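Local atomic coordinates of amidohydrolase (Mycoplasma synoviae, PDB entry 3OVG), a protein that hydrolyses phosphorylated furanose lactones such as D-xylono-1,4-lactone 5-phosphate, and also carboxy 1,4-lactones, using two zinc ions per subunit. Residues P184-A195 against K211-N220; P221-K231 against N256-L265. All coordinates share one frame; numbering follows the deposited sequence.

Interaction 1. Residues P184-A195 against K211-N220; sequences PILVHTQLGTMA and KIQISHLNKN. With ZN (zinc ion), chain H; PO4 (phosphate ion), chain I.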
loop_
_atom_site.group_PDB
_atom_site.type_symbol
_atom_site.label_atom_id
_atom_site.label_comp_id
_atom_site.label_asym_id
_atom_site.label_seq_id
_atom_site.Cartn_x
_atom_site.Cartn_y
_atom_site.Cartn_z
ATOM N N PRO A 184 12.689 31.928 23.108
ATOM C CA PRO A 184 12.340 31.988 21.688
ATOM C C PRO A 184 11.346 30.898 21.283
ATOM O O PRO A 184 11.059 29.960 22.053
ATOM C CB PRO A 184 13.678 31.779 20.960
ATOM C CG PRO A 184 14.705 31.471 21.992
ATOM C CD PRO A 184 14.089 31.533 23.356
ATOM N N ILE A 185 10.810 31.061 20.076
ATOM C CA ILE A 185 9.783 30.201 19.509
ATOM C C ILE A 185 10.272 29.869 18.112
ATOM O O ILE A 185 10.766 30.758 17.404
ATOM C CB ILE A 185 8.429 30.979 19.400
ATOM C CG1 ILE A 185 7.856 31.311 20.793
ATOM C CG2 ILE A 185 7.420 30.239 18.566
ATOM C CD1 ILE A 185 6.661 32.223 20.754
ATOM N N LEU A 186 10.181 28.606 17.713
ATOM C CA LEU A 186 10.275 28.295 16.283
ATOM C C LEU A 186 9.089 27.432 15.838
ATOM O O LEU A 186 8.757 26.418 16.483
ATOM C CB LEU A 186 11.610 27.634 15.932
ATOM C CG LEU A 186 11.817 27.251 14.439
ATOM C CD1 LEU A 186 13.283 27.399 13.964
ATOM C CD2 LEU A 186 11.317 25.827 14.147
ATOM N N VAL A 187 8.436 27.839 14.763
ATOM C CA VAL A 187 7.297 27.082 14.219
ATOM C C VAL A 187 7.585 26.379 12.879
ATOM O O VAL A 187 8.067 27.013 11.937
ATOM C CB VAL A 187 6.043 27.950 14.095
ATOM C CG1 VAL A 187 4.806 27.070 13.730
ATOM C CG2 VAL A 187 5.763 28.678 15.436
ATOM N N HIS A 188 7.317 25.062 12.821
ATOM C CA HIS A 188 7.346 24.261 11.585
ATOM C C HIS A 188 6.082 24.555 10.788
ATOM O O HIS A 188 4.981 24.325 11.289
ATOM C CB HIS A 188 7.412 22.741 11.926
ATOM C CG HIS A 188 6.794 21.838 10.886
ATOM N ND1 HIS A 188 7.534 20.956 10.118
ATOM C CD2 HIS A 188 5.506 21.676 10.486
ATOM C CE1 HIS A 188 6.738 20.302 9.291
ATOM N NE2 HIS A 188 5.496 20.713 9.502
ATOM N N THR A 189 6.197 25.074 9.563
ATOM C CA THR A 189 5.024 25.117 8.687
ATOM C C THR A 189 5.159 23.962 7.701
ATOM O O THR A 189 6.275 23.484 7.465
ATOM C CB THR A 189 4.891 26.449 7.937
ATOM O OG1 THR A 189 6.024 26.637 7.086
ATOM C CG2 THR A 189 4.796 27.613 8.935
ATOM N N GLN A 190 4.044 23.477 7.153
ATOM C CA GLN A 190 4.097 22.319 6.275
ATOM C C GLN A 190 4.091 22.832 4.827
ATOM O O GLN A 190 3.142 23.454 4.414
ATOM C CB GLN A 190 2.908 21.438 6.558
ATOM C CG GLN A 190 2.879 20.119 5.808
ATOM C CD GLN A 190 4.097 19.279 6.099
ATOM O OE1 GLN A 190 4.648 19.302 7.208
ATOM N NE2 GLN A 190 4.529 18.523 5.100
ATOM N N LEU A 191 5.175 22.619 4.089
ATOM C CA LEU A 191 5.318 23.203 2.744
ATOM C C LEU A 191 5.223 24.727 2.737
ATOM O O LEU A 191 4.968 25.335 1.695
ATOM C CB LEU A 191 4.314 22.597 1.754
ATOM C CG LEU A 191 4.796 21.347 0.999
ATOM C CD1 LEU A 191 5.583 20.407 1.894
ATOM C CD2 LEU A 191 3.674 20.604 0.259
ATOM N N GLY A 192 5.469 25.338 3.896
ATOM C CA GLY A 192 5.568 26.784 4.007
ATOM C C GLY A 192 4.204 27.456 3.899
ATOM O O GLY A 192 4.118 28.644 3.540
ATOM N N THR A 193 3.145 26.693 4.184
ATOM C CA THR A 193 1.781 27.225 4.211
ATOM C C THR A 193 1.379 27.779 5.599
ATOM O O THR A 193 1.885 27.343 6.657
ATOM C CB THR A 193 0.725 26.173 3.794
ATOM O OG1 THR A 193 0.716 25.072 4.741
ATOM C CG2 THR A 193 0.971 25.644 2.371
HETATM N N MSE A 194 0.437 28.723 5.565
HETATM C CA MSE A 194 -0.144 29.335 6.767
HETATM C C MSE A 194 0.859 30.116 7.604
HETATM O O MSE A 194 0.608 30.405 8.787
HETATM C CB MSE A 194 -0.783 28.262 7.654
HETATM C CG MSE A 194 -1.716 27.331 6.901
HETATM SE SE MSE A 194 -3.217 28.325 6.110
HETATM C CE MSE A 194 -4.234 28.831 7.772
ATOM N N ALA A 195 1.985 30.473 7.003
ATOM C CA ALA A 195 3.052 31.115 7.774
ATOM C C ALA A 195 2.595 32.483 8.310
ATOM O O ALA A 195 2.875 32.844 9.454
ATOM C CB ALA A 195 4.289 31.256 6.936
ATOM N N LYS A 211 10.976 37.255 18.944
ATOM C CA LYS A 211 11.360 35.932 19.473
ATOM C C LYS A 211 10.923 34.772 18.558
ATOM O O LYS A 211 11.144 33.577 18.881
ATOM C CB LYS A 211 10.722 35.703 20.840
ATOM C CG LYS A 211 11.175 36.614 21.960
ATOM C CD LYS A 211 12.663 36.423 22.302
ATOM C CE LYS A 211 13.559 37.372 21.477
ATOM N NZ LYS A 211 14.833 37.653 22.181
ATOM N N ILE A 212 10.325 35.119 17.421
ATOM C CA ILE A 212 9.647 34.135 16.589
ATOM C C ILE A 212 10.400 33.824 15.314
ATOM O O ILE A 212 10.639 34.712 14.483
ATOM C CB ILE A 212 8.229 34.623 16.168
ATOM C CG1 ILE A 212 7.378 34.994 17.395
ATOM C CG2 ILE A 212 7.546 33.605 15.176
ATOM C CD1 ILE A 212 5.938 35.392 17.027
ATOM N N GLN A 213 10.738 32.552 15.148
ATOM C CA GLN A 213 11.140 32.050 13.837
ATOM C C GLN A 213 10.078 31.139 13.217
ATOM O O GLN A 213 9.413 30.328 13.924
ATOM C CB GLN A 213 12.424 31.247 13.953
ATOM C CG GLN A 213 13.682 32.078 14.132
ATOM C CD GLN A 213 14.878 31.195 14.401
ATOM O OE1 GLN A 213 15.085 30.759 15.542
ATOM N NE2 GLN A 213 15.680 30.924 13.356
ATOM N N ILE A 214 9.926 31.262 11.899
ATOM C CA ILE A 214 9.048 30.372 11.171
ATOM C C ILE A 214 9.837 29.564 10.136
ATOM O O ILE A 214 10.452 30.133 9.236
ATOM C CB ILE A 214 7.878 31.113 10.504
ATOM C CG1 ILE A 214 7.056 31.873 11.553
ATOM C CG2 ILE A 214 6.967 30.097 9.788
ATOM C CD1 ILE A 214 5.784 32.476 10.980
ATOM N N SER A 215 9.804 28.237 10.259
ATOM C CA SER A 215 10.640 27.366 9.417
ATOM C C SER A 215 9.910 26.881 8.160
ATOM O O SER A 215 8.670 26.879 8.118
ATOM C CB SER A 215 11.121 26.142 10.229
ATOM O OG SER A 215 12.438 26.332 10.723
ATOM N N HIS A 216 10.705 26.445 7.177
ATOM C CA HIS A 216 10.273 25.785 5.926
ATOM C C HIS A 216 9.596 26.644 4.847
ATOM O O HIS A 216 8.989 26.101 3.920
ATOM C CB HIS A 216 9.425 24.555 6.188
ATOM C CG HIS A 216 9.948 23.701 7.286
ATOM N ND1 HIS A 216 11.274 23.332 7.373
ATOM C CD2 HIS A 216 9.330 23.145 8.352
ATOM C CE1 HIS A 216 11.458 22.613 8.463
ATOM N NE2 HIS A 216 10.292 22.474 9.069
ATOM N N LEU A 217 9.745 27.957 4.916
ATOM C CA LEU A 217 9.126 28.768 3.892
ATOM C C LEU A 217 9.794 28.450 2.550
ATOM O O LEU A 217 9.221 28.717 1.503
ATOM C CB LEU A 217 9.257 30.261 4.202
ATOM C CG LEU A 217 8.150 30.865 5.079
ATOM C CD1 LEU A 217 6.816 30.869 4.305
ATOM C CD2 LEU A 217 8.039 30.149 6.407
ATOM N N ASN A 218 11.004 27.894 2.589
ATOM C CA ASN A 218 11.689 27.478 1.357
ATOM C C ASN A 218 10.874 26.499 0.494
ATOM O O ASN A 218 11.116 26.363 -0.723
ATOM C CB ASN A 218 13.056 26.881 1.703
ATOM C CG ASN A 218 12.969 25.934 2.877
ATOM O OD1 ASN A 218 12.851 26.372 4.029
ATOM N ND2 ASN A 218 12.979 24.612 2.593
ATOM N N LYS A 219 9.910 25.822 1.107
ATOM C CA LYS A 219 8.998 24.911 0.377
ATOM C C LYS A 219 7.756 25.592 -0.252
ATOM O O LYS A 219 6.920 24.941 -0.883
ATOM C CB LYS A 219 8.591 23.755 1.306
ATOM C CG LYS A 219 9.745 22.773 1.511
ATOM C CD LYS A 219 9.482 21.751 2.599
ATOM C CE LYS A 219 10.724 20.853 2.784
ATOM N NZ LYS A 219 10.484 19.790 3.806
ATOM N N ASN A 220 7.639 26.899 -0.077
ATOM C CA ASN A 220 6.605 27.698 -0.714
ATOM C C ASN A 220 7.360 28.896 -1.295
ATOM O O ASN A 220 7.341 29.958 -0.705
ATOM C CB ASN A 220 5.587 28.160 0.345
ATOM C CG ASN A 220 4.453 29.028 -0.229
ATOM O OD1 ASN A 220 4.351 29.204 -1.431
ATOM N ND2 ASN A 220 3.603 29.598 0.664
HETATM ZN ZN ZN H . 9.910 20.589 10.484
HETATM P P PO4 I . 12.045 15.392 3.861
HETATM O O1 PO4 I . 12.555 15.263 5.307
HETATM O O2 PO4 I . 11.575 14.026 3.302
HETATM O O3 PO4 I . 10.877 16.384 3.854
HETATM O O4 PO4 I . 13.167 15.990 3.015
HETATM O O HOH W 1 11.864 19.437 9.479
#
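His188 and His216 meet around one zinc ion at the C-terminal end of two neighbouring parallel strands, 185-190 and 212-215, joined as a beta-alpha-beta unit of the TIM barrel of the phosphotriesterase family. Ile185 N, Gln213 N, Val187 N and Ser215 N donate in turn to Lys211 O, Ile185 O, Gln213 O and Val187 O, the Gln213 N bond being the most linear (177° at the hydrogen). In His216, CB lies beside Thr189 O, and CG anti to the carbonyl carbon (chi1 -43°) sends the ring toward the metal. Ser215 CB lies over one face of the His216 ring; CD2 passes 3.2 Å from Thr189 O, at the ring edge; ND1 is held by Asp240; NE2 binds the zinc at 2.4 Å. His188 ND1 reaches the same ion at 2.4 Å, the ring planes being 76° apart; water 1 and the carbamylated Lys155 complete the site. His188 ND1 and His216 NE2 lie 3.3 Å apart, held close by the metal. One residue after His188, Thr189 OG1 donates to Ser215 O over 2.9 Å, while its methyl CG2 presses tightly on Ile214 CG2. At the Gln190-Thr193 turn, Asn220 ND2 donates to Gly192 O at 3.1 Å, from above the carbonyl plane.

Interaction 2. Residues P221-K231 against N256-L265; sequences PDKYYYEKVIK and NIKYLVDKGL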
loop_
_atom_site.group_PDB
_atom_site.type_symbol
_atom_site.label_atom_id
_atom_site.label_comp_id
_atom_site.label_asym_id
_atom_site.label_seq_id
_atom_site.Cartn_x
_atom_site.Cartn_y
_atom_site.Cartn_z
ATOM N N PRO A 221 8.030 28.714 -2.441
ATOM C CA PRO A 221 9.018 29.660 -3.005
ATOM C C PRO A 221 8.352 30.901 -3.614
ATOM O O PRO A 221 8.374 31.117 -4.821
ATOM C CB PRO A 221 9.730 28.847 -4.103
ATOM C CG PRO A 221 9.003 27.532 -4.202
ATOM C CD PRO A 221 7.837 27.516 -3.272
ATOM N N ASP A 222 7.758 31.722 -2.763
ATOM C CA ASP A 222 6.944 32.816 -3.231
ATOM C C ASP A 222 7.548 34.072 -2.582
ATOM O O ASP A 222 7.353 34.332 -1.376
ATOM C CB ASP A 222 5.508 32.524 -2.777
ATOM C CG ASP A 222 4.517 33.568 -3.235
ATOM O OD1 ASP A 222 4.875 34.772 -3.291
ATOM O OD2 ASP A 222 3.354 33.188 -3.491
ATOM N N LYS A 223 8.350 34.811 -3.349
ATOM C CA LYS A 223 9.096 35.917 -2.773
ATOM C C LYS A 223 8.191 37.012 -2.209
ATOM O O LYS A 223 8.584 37.710 -1.268
ATOM C CB LYS A 223 10.099 36.501 -3.770
ATOM C CG LYS A 223 9.474 37.293 -4.899
ATOM C CD LYS A 223 10.429 37.271 -6.098
ATOM C CE LYS A 223 10.035 38.296 -7.163
ATOM N NZ LYS A 223 11.134 38.370 -8.166
ATOM N N TYR A 224 6.991 37.137 -2.780
ATOM C CA TYR A 224 6.024 38.156 -2.391
ATOM C C TYR A 224 5.451 37.798 -1.035
ATOM O O TYR A 224 5.294 38.646 -0.168
ATOM C CB TYR A 224 4.903 38.283 -3.453
ATOM C CG TYR A 224 5.446 38.613 -4.829
ATOM C CD1 TYR A 224 5.968 39.871 -5.105
ATOM C CD2 TYR A 224 5.481 37.660 -5.831
ATOM C CE1 TYR A 224 6.494 40.188 -6.385
ATOM C CE2 TYR A 224 5.981 37.953 -7.104
ATOM C CZ TYR A 224 6.492 39.214 -7.364
ATOM O OH TYR A 224 6.980 39.497 -8.610
ATOM N N TYR A 225 5.136 36.522 -0.879
ATOM C CA TYR A 225 4.646 35.995 0.385
ATOM C C TYR A 225 5.703 36.171 1.480
ATOM O O TYR A 225 5.369 36.553 2.584
ATOM C CB TYR A 225 4.256 34.512 0.216
ATOM C CG TYR A 225 3.568 33.883 1.438
ATOM C CD1 TYR A 225 2.401 34.437 1.962
ATOM C CD2 TYR A 225 4.082 32.727 2.039
ATOM C CE1 TYR A 225 1.767 33.875 3.078
ATOM C CE2 TYR A 225 3.469 32.157 3.148
ATOM C CZ TYR A 225 2.302 32.727 3.660
ATOM O OH TYR A 225 1.669 32.143 4.745
ATOM N N TYR A 226 6.975 35.884 1.173
ATOM C CA TYR A 226 8.052 35.992 2.155
ATOM C C TYR A 226 8.074 37.430 2.679
ATOM O O TYR A 226 8.130 37.714 3.888
ATOM C CB TYR A 226 9.435 35.710 1.515
ATOM C CG TYR A 226 9.697 34.287 1.105
ATOM C CD1 TYR A 226 8.837 33.256 1.464
ATOM C CD2 TYR A 226 10.853 33.961 0.386
ATOM C CE1 TYR A 226 9.107 31.941 1.078
ATOM C CE2 TYR A 226 11.121 32.664 0.001
ATOM C CZ TYR A 226 10.258 31.660 0.352
ATOM O OH TYR A 226 10.552 30.367 -0.022
ATOM N N GLU A 227 8.014 38.334 1.718
ATOM C CA GLU A 227 8.120 39.737 1.990
ATOM C C GLU A 227 6.920 40.227 2.817
ATOM O O GLU A 227 7.092 40.994 3.783
ATOM C CB GLU A 227 8.242 40.491 0.650
ATOM C CG GLU A 227 8.171 41.969 0.810
ATOM C CD GLU A 227 8.316 42.671 -0.551
ATOM O OE1 GLU A 227 7.941 42.058 -1.580
ATOM O OE2 GLU A 227 8.791 43.822 -0.559
ATOM N N LYS A 228 5.729 39.757 2.438
ATOM C CA LYS A 228 4.479 40.079 3.122
ATOM C C LYS A 228 4.542 39.675 4.595
ATOM O O LYS A 228 4.148 40.447 5.496
ATOM C CB LYS A 228 3.291 39.357 2.463
ATOM C CG LYS A 228 1.893 39.744 3.053
ATOM C CD LYS A 228 0.763 38.909 2.408
ATOM C CE LYS A 228 -0.649 39.362 2.786
ATOM N NZ LYS A 228 -0.865 40.832 2.563
ATOM N N VAL A 229 5.013 38.459 4.832
ATOM C CA VAL A 229 5.039 37.917 6.194
ATOM C C VAL A 229 5.969 38.746 7.060
ATOM O O VAL A 229 5.585 39.215 8.125
ATOM C CB VAL A 229 5.509 36.464 6.230
ATOM C CG1 VAL A 229 5.705 36.017 7.672
ATOM C CG2 VAL A 229 4.501 35.574 5.502
ATOM N N ILE A 230 7.184 38.951 6.581
ATOM C CA ILE A 230 8.150 39.747 7.314
ATOM C C ILE A 230 7.635 41.166 7.594
ATOM O O ILE A 230 7.660 41.628 8.750
ATOM C CB ILE A 230 9.519 39.769 6.611
ATOM C CG1 ILE A 230 10.143 38.362 6.674
ATOM C CG2 ILE A 230 10.426 40.815 7.250
ATOM C CD1 ILE A 230 11.267 38.115 5.703
ATOM N N LYS A 231 7.163 41.830 6.546
ATOM C CA LYS A 231 6.737 43.213 6.655
ATOM C C LYS A 231 5.463 43.407 7.483
ATOM O O LYS A 231 5.358 44.392 8.190
ATOM C CB LYS A 231 6.551 43.834 5.275
ATOM C CG LYS A 231 7.841 44.358 4.689
ATOM C CD LYS A 231 7.688 44.684 3.228
ATOM C CE LYS A 231 8.910 45.479 2.744
ATOM N NZ LYS A 231 8.739 45.952 1.322
ATOM N N ASN A 256 15.639 33.808 -4.026
ATOM C CA ASN A 256 14.589 34.380 -3.184
ATOM C C ASN A 256 15.158 35.162 -1.975
ATOM O O ASN A 256 14.666 36.260 -1.589
ATOM C CB ASN A 256 13.541 33.312 -2.824
ATOM C CG ASN A 256 12.555 33.070 -3.965
ATOM O OD1 ASN A 256 12.385 33.929 -4.823
ATOM N ND2 ASN A 256 11.892 31.912 -3.964
ATOM N N ILE A 257 16.246 34.645 -1.426
ATOM C CA ILE A 257 16.931 35.310 -0.326
ATOM C C ILE A 257 17.519 36.656 -0.805
ATOM O O ILE A 257 17.412 37.678 -0.113
ATOM C CB ILE A 257 17.992 34.371 0.286
ATOM C CG1 ILE A 257 17.329 33.380 1.251
ATOM C CG2 ILE A 257 19.070 35.128 1.058
ATOM C CD1 ILE A 257 18.324 32.406 1.766
ATOM N N LYS A 258 18.104 36.647 -1.999
ATOM C CA LYS A 258 18.629 37.862 -2.629
ATOM C C LYS A 258 17.520 38.937 -2.748
ATOM O O LYS A 258 17.736 40.117 -2.427
ATOM C CB LYS A 258 19.252 37.489 -4.005
ATOM C CG LYS A 258 19.459 38.637 -5.081
ATOM C CD LYS A 258 20.324 39.746 -4.604
ATOM C CE LYS A 258 21.129 40.452 -5.766
ATOM N NZ LYS A 258 20.374 41.525 -6.509
ATOM N N TYR A 259 16.340 38.534 -3.206
ATOM C CA TYR A 259 15.209 39.453 -3.306
ATOM C C TYR A 259 14.930 40.088 -1.932
ATOM O O TYR A 259 14.835 41.317 -1.802
ATOM C CB TYR A 259 13.968 38.746 -3.883
ATOM C CG TYR A 259 12.692 39.575 -3.848
ATOM C CD1 TYR A 259 12.395 40.492 -4.875
ATOM C CD2 TYR A 259 11.795 39.465 -2.792
ATOM C CE1 TYR A 259 11.224 41.268 -4.843
ATOM C CE2 TYR A 259 10.608 40.257 -2.751
ATOM C CZ TYR A 259 10.345 41.146 -3.776
ATOM O OH TYR A 259 9.198 41.923 -3.749
ATOM N N LEU A 260 14.837 39.251 -0.901
ATOM C CA LEU A 260 14.518 39.740 0.431
ATOM C C LEU A 260 15.593 40.706 0.947
ATOM O O LEU A 260 15.274 41.710 1.602
ATOM C CB LEU A 260 14.369 38.580 1.412
ATOM C CG LEU A 260 13.184 37.677 1.140
ATOM C CD1 LEU A 260 13.148 36.523 2.179
ATOM C CD2 LEU A 260 11.897 38.513 1.190
ATOM N N VAL A 261 16.858 40.395 0.673
ATOM C CA VAL A 261 17.948 41.276 1.093
ATOM C C VAL A 261 17.851 42.612 0.348
ATOM O O VAL A 261 17.963 43.673 0.954
ATOM C CB VAL A 261 19.368 40.599 0.935
ATOM C CG1 VAL A 261 20.492 41.583 1.221
ATOM C CG2 VAL A 261 19.497 39.404 1.882
ATOM N N ASP A 262 17.624 42.562 -0.958
ATOM C CA ASP A 262 17.468 43.803 -1.733
ATOM C C ASP A 262 16.288 44.673 -1.210
ATOM O O ASP A 262 16.339 45.904 -1.255
ATOM C CB ASP A 262 17.280 43.475 -3.214
ATOM C CG ASP A 262 18.582 42.975 -3.883
ATOM O OD1 ASP A 262 19.627 42.903 -3.196
ATOM O OD2 ASP A 262 18.557 42.665 -5.104
ATOM N N LYS A 263 15.237 44.024 -0.711
ATOM C CA LYS A 263 14.096 44.738 -0.147
ATOM C C LYS A 263 14.366 45.222 1.265
ATOM O O LYS A 263 13.503 45.854 1.884
ATOM C CB LYS A 263 12.835 43.871 -0.177
ATOM C CG LYS A 263 12.440 43.424 -1.563
ATOM C CD LYS A 263 12.208 44.611 -2.552
ATOM C CE LYS A 263 10.747 45.068 -2.580
ATOM N NZ LYS A 263 10.335 45.572 -3.959
ATOM N N GLY A 264 15.568 44.938 1.776
ATOM C CA GLY A 264 15.996 45.514 3.042
ATOM C C GLY A 264 15.595 44.660 4.226
ATOM O O GLY A 264 15.555 45.115 5.360
ATOM N N LEU A 265 15.358 43.387 3.953
ATOM C CA LEU A 265 14.835 42.490 4.974
ATOM C C LEU A 265 15.887 41.523 5.526
ATOM O O LEU A 265 15.537 40.492 6.145
ATOM C CB LEU A 265 13.625 41.731 4.383
ATOM C CG LEU A 265 12.456 42.591 3.836
ATOM C CD1 LEU A 265 11.234 41.726 3.434
ATOM C CD2 LEU A 265 12.017 43.631 4.888
HETATM O O HOH W 2 12.562 30.143 -2.051
HETATM O O HOH W 3 11.178 47.152 0.863
#
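Segments 223-231 and 256-262 of two helices run side by side on the outside of the TIM barrel, the axes of these segments approaching to 9.9 Å and crossing at -42°. Lys223 faces Asn256 at the beginning of the contact, and one turn later the backbone of Glu227 lies level with that of Leu260; beyond the second helix, a Schellman motif at Gly264 brings Leu265 opposite Ile230. The centre of the contact is the ring of Tyr259. Lys223 lays its extended chain across one face, CG standing 3.8 Å from the ring centroid in a CH-pi contact, and Lys263 CG covers the opposite face nearer the rim. With CG anti to the backbone N (chi1 172°), Glu227 stretches to the edge of that ring. There Tyr259 OH donates to Glu227 OE1 over 2.5 Å, meeting it from above the carboxylate plane, which is turned 83° from the ring. The other oxygen, OE2, forms a salt bridge with Lys231 NZ at 2.8 Å on its anti side. These two bonds restrain the rotation of the carboxylate, and the neighbouring Lys263 would probably add to its stabilisation as an anion. Deeper in the interface, Leu260 CD2 touches Tyr226 CB at 3.7 Å, and Leu265 CD1 packs on Ile230 CG2. The edge of the Tyr226 ring meets Asn256 CB, ring and amide standing almost perpendicular. Tyr226 OH, bonded to Leu217 O, also accepts from water 2, which in turn accepts from Asn256 ND2 at 2.7 Å.

In the fold
The two contacts follow in series along the chain, their centres 14 Å apart, and show how a TIM barrel is built in layers. Interaction 1 joins adjacent strands of the inner parallel sheet, about 9 Å from the centre of the chain, whereas interaction 2 pairs helices of the outer layer about 20 Å from it. Segment 211-220 leads directly into 221-231, so strand 212-215 is followed by helix 223-233, and strand 236-239 comes before helix 250-262. Tyr226 connects the layers, its hydroxyl reaching the residue that follows zinc ligand His216. Both contacts also touch the second subunit, so they lie near a subunit interface.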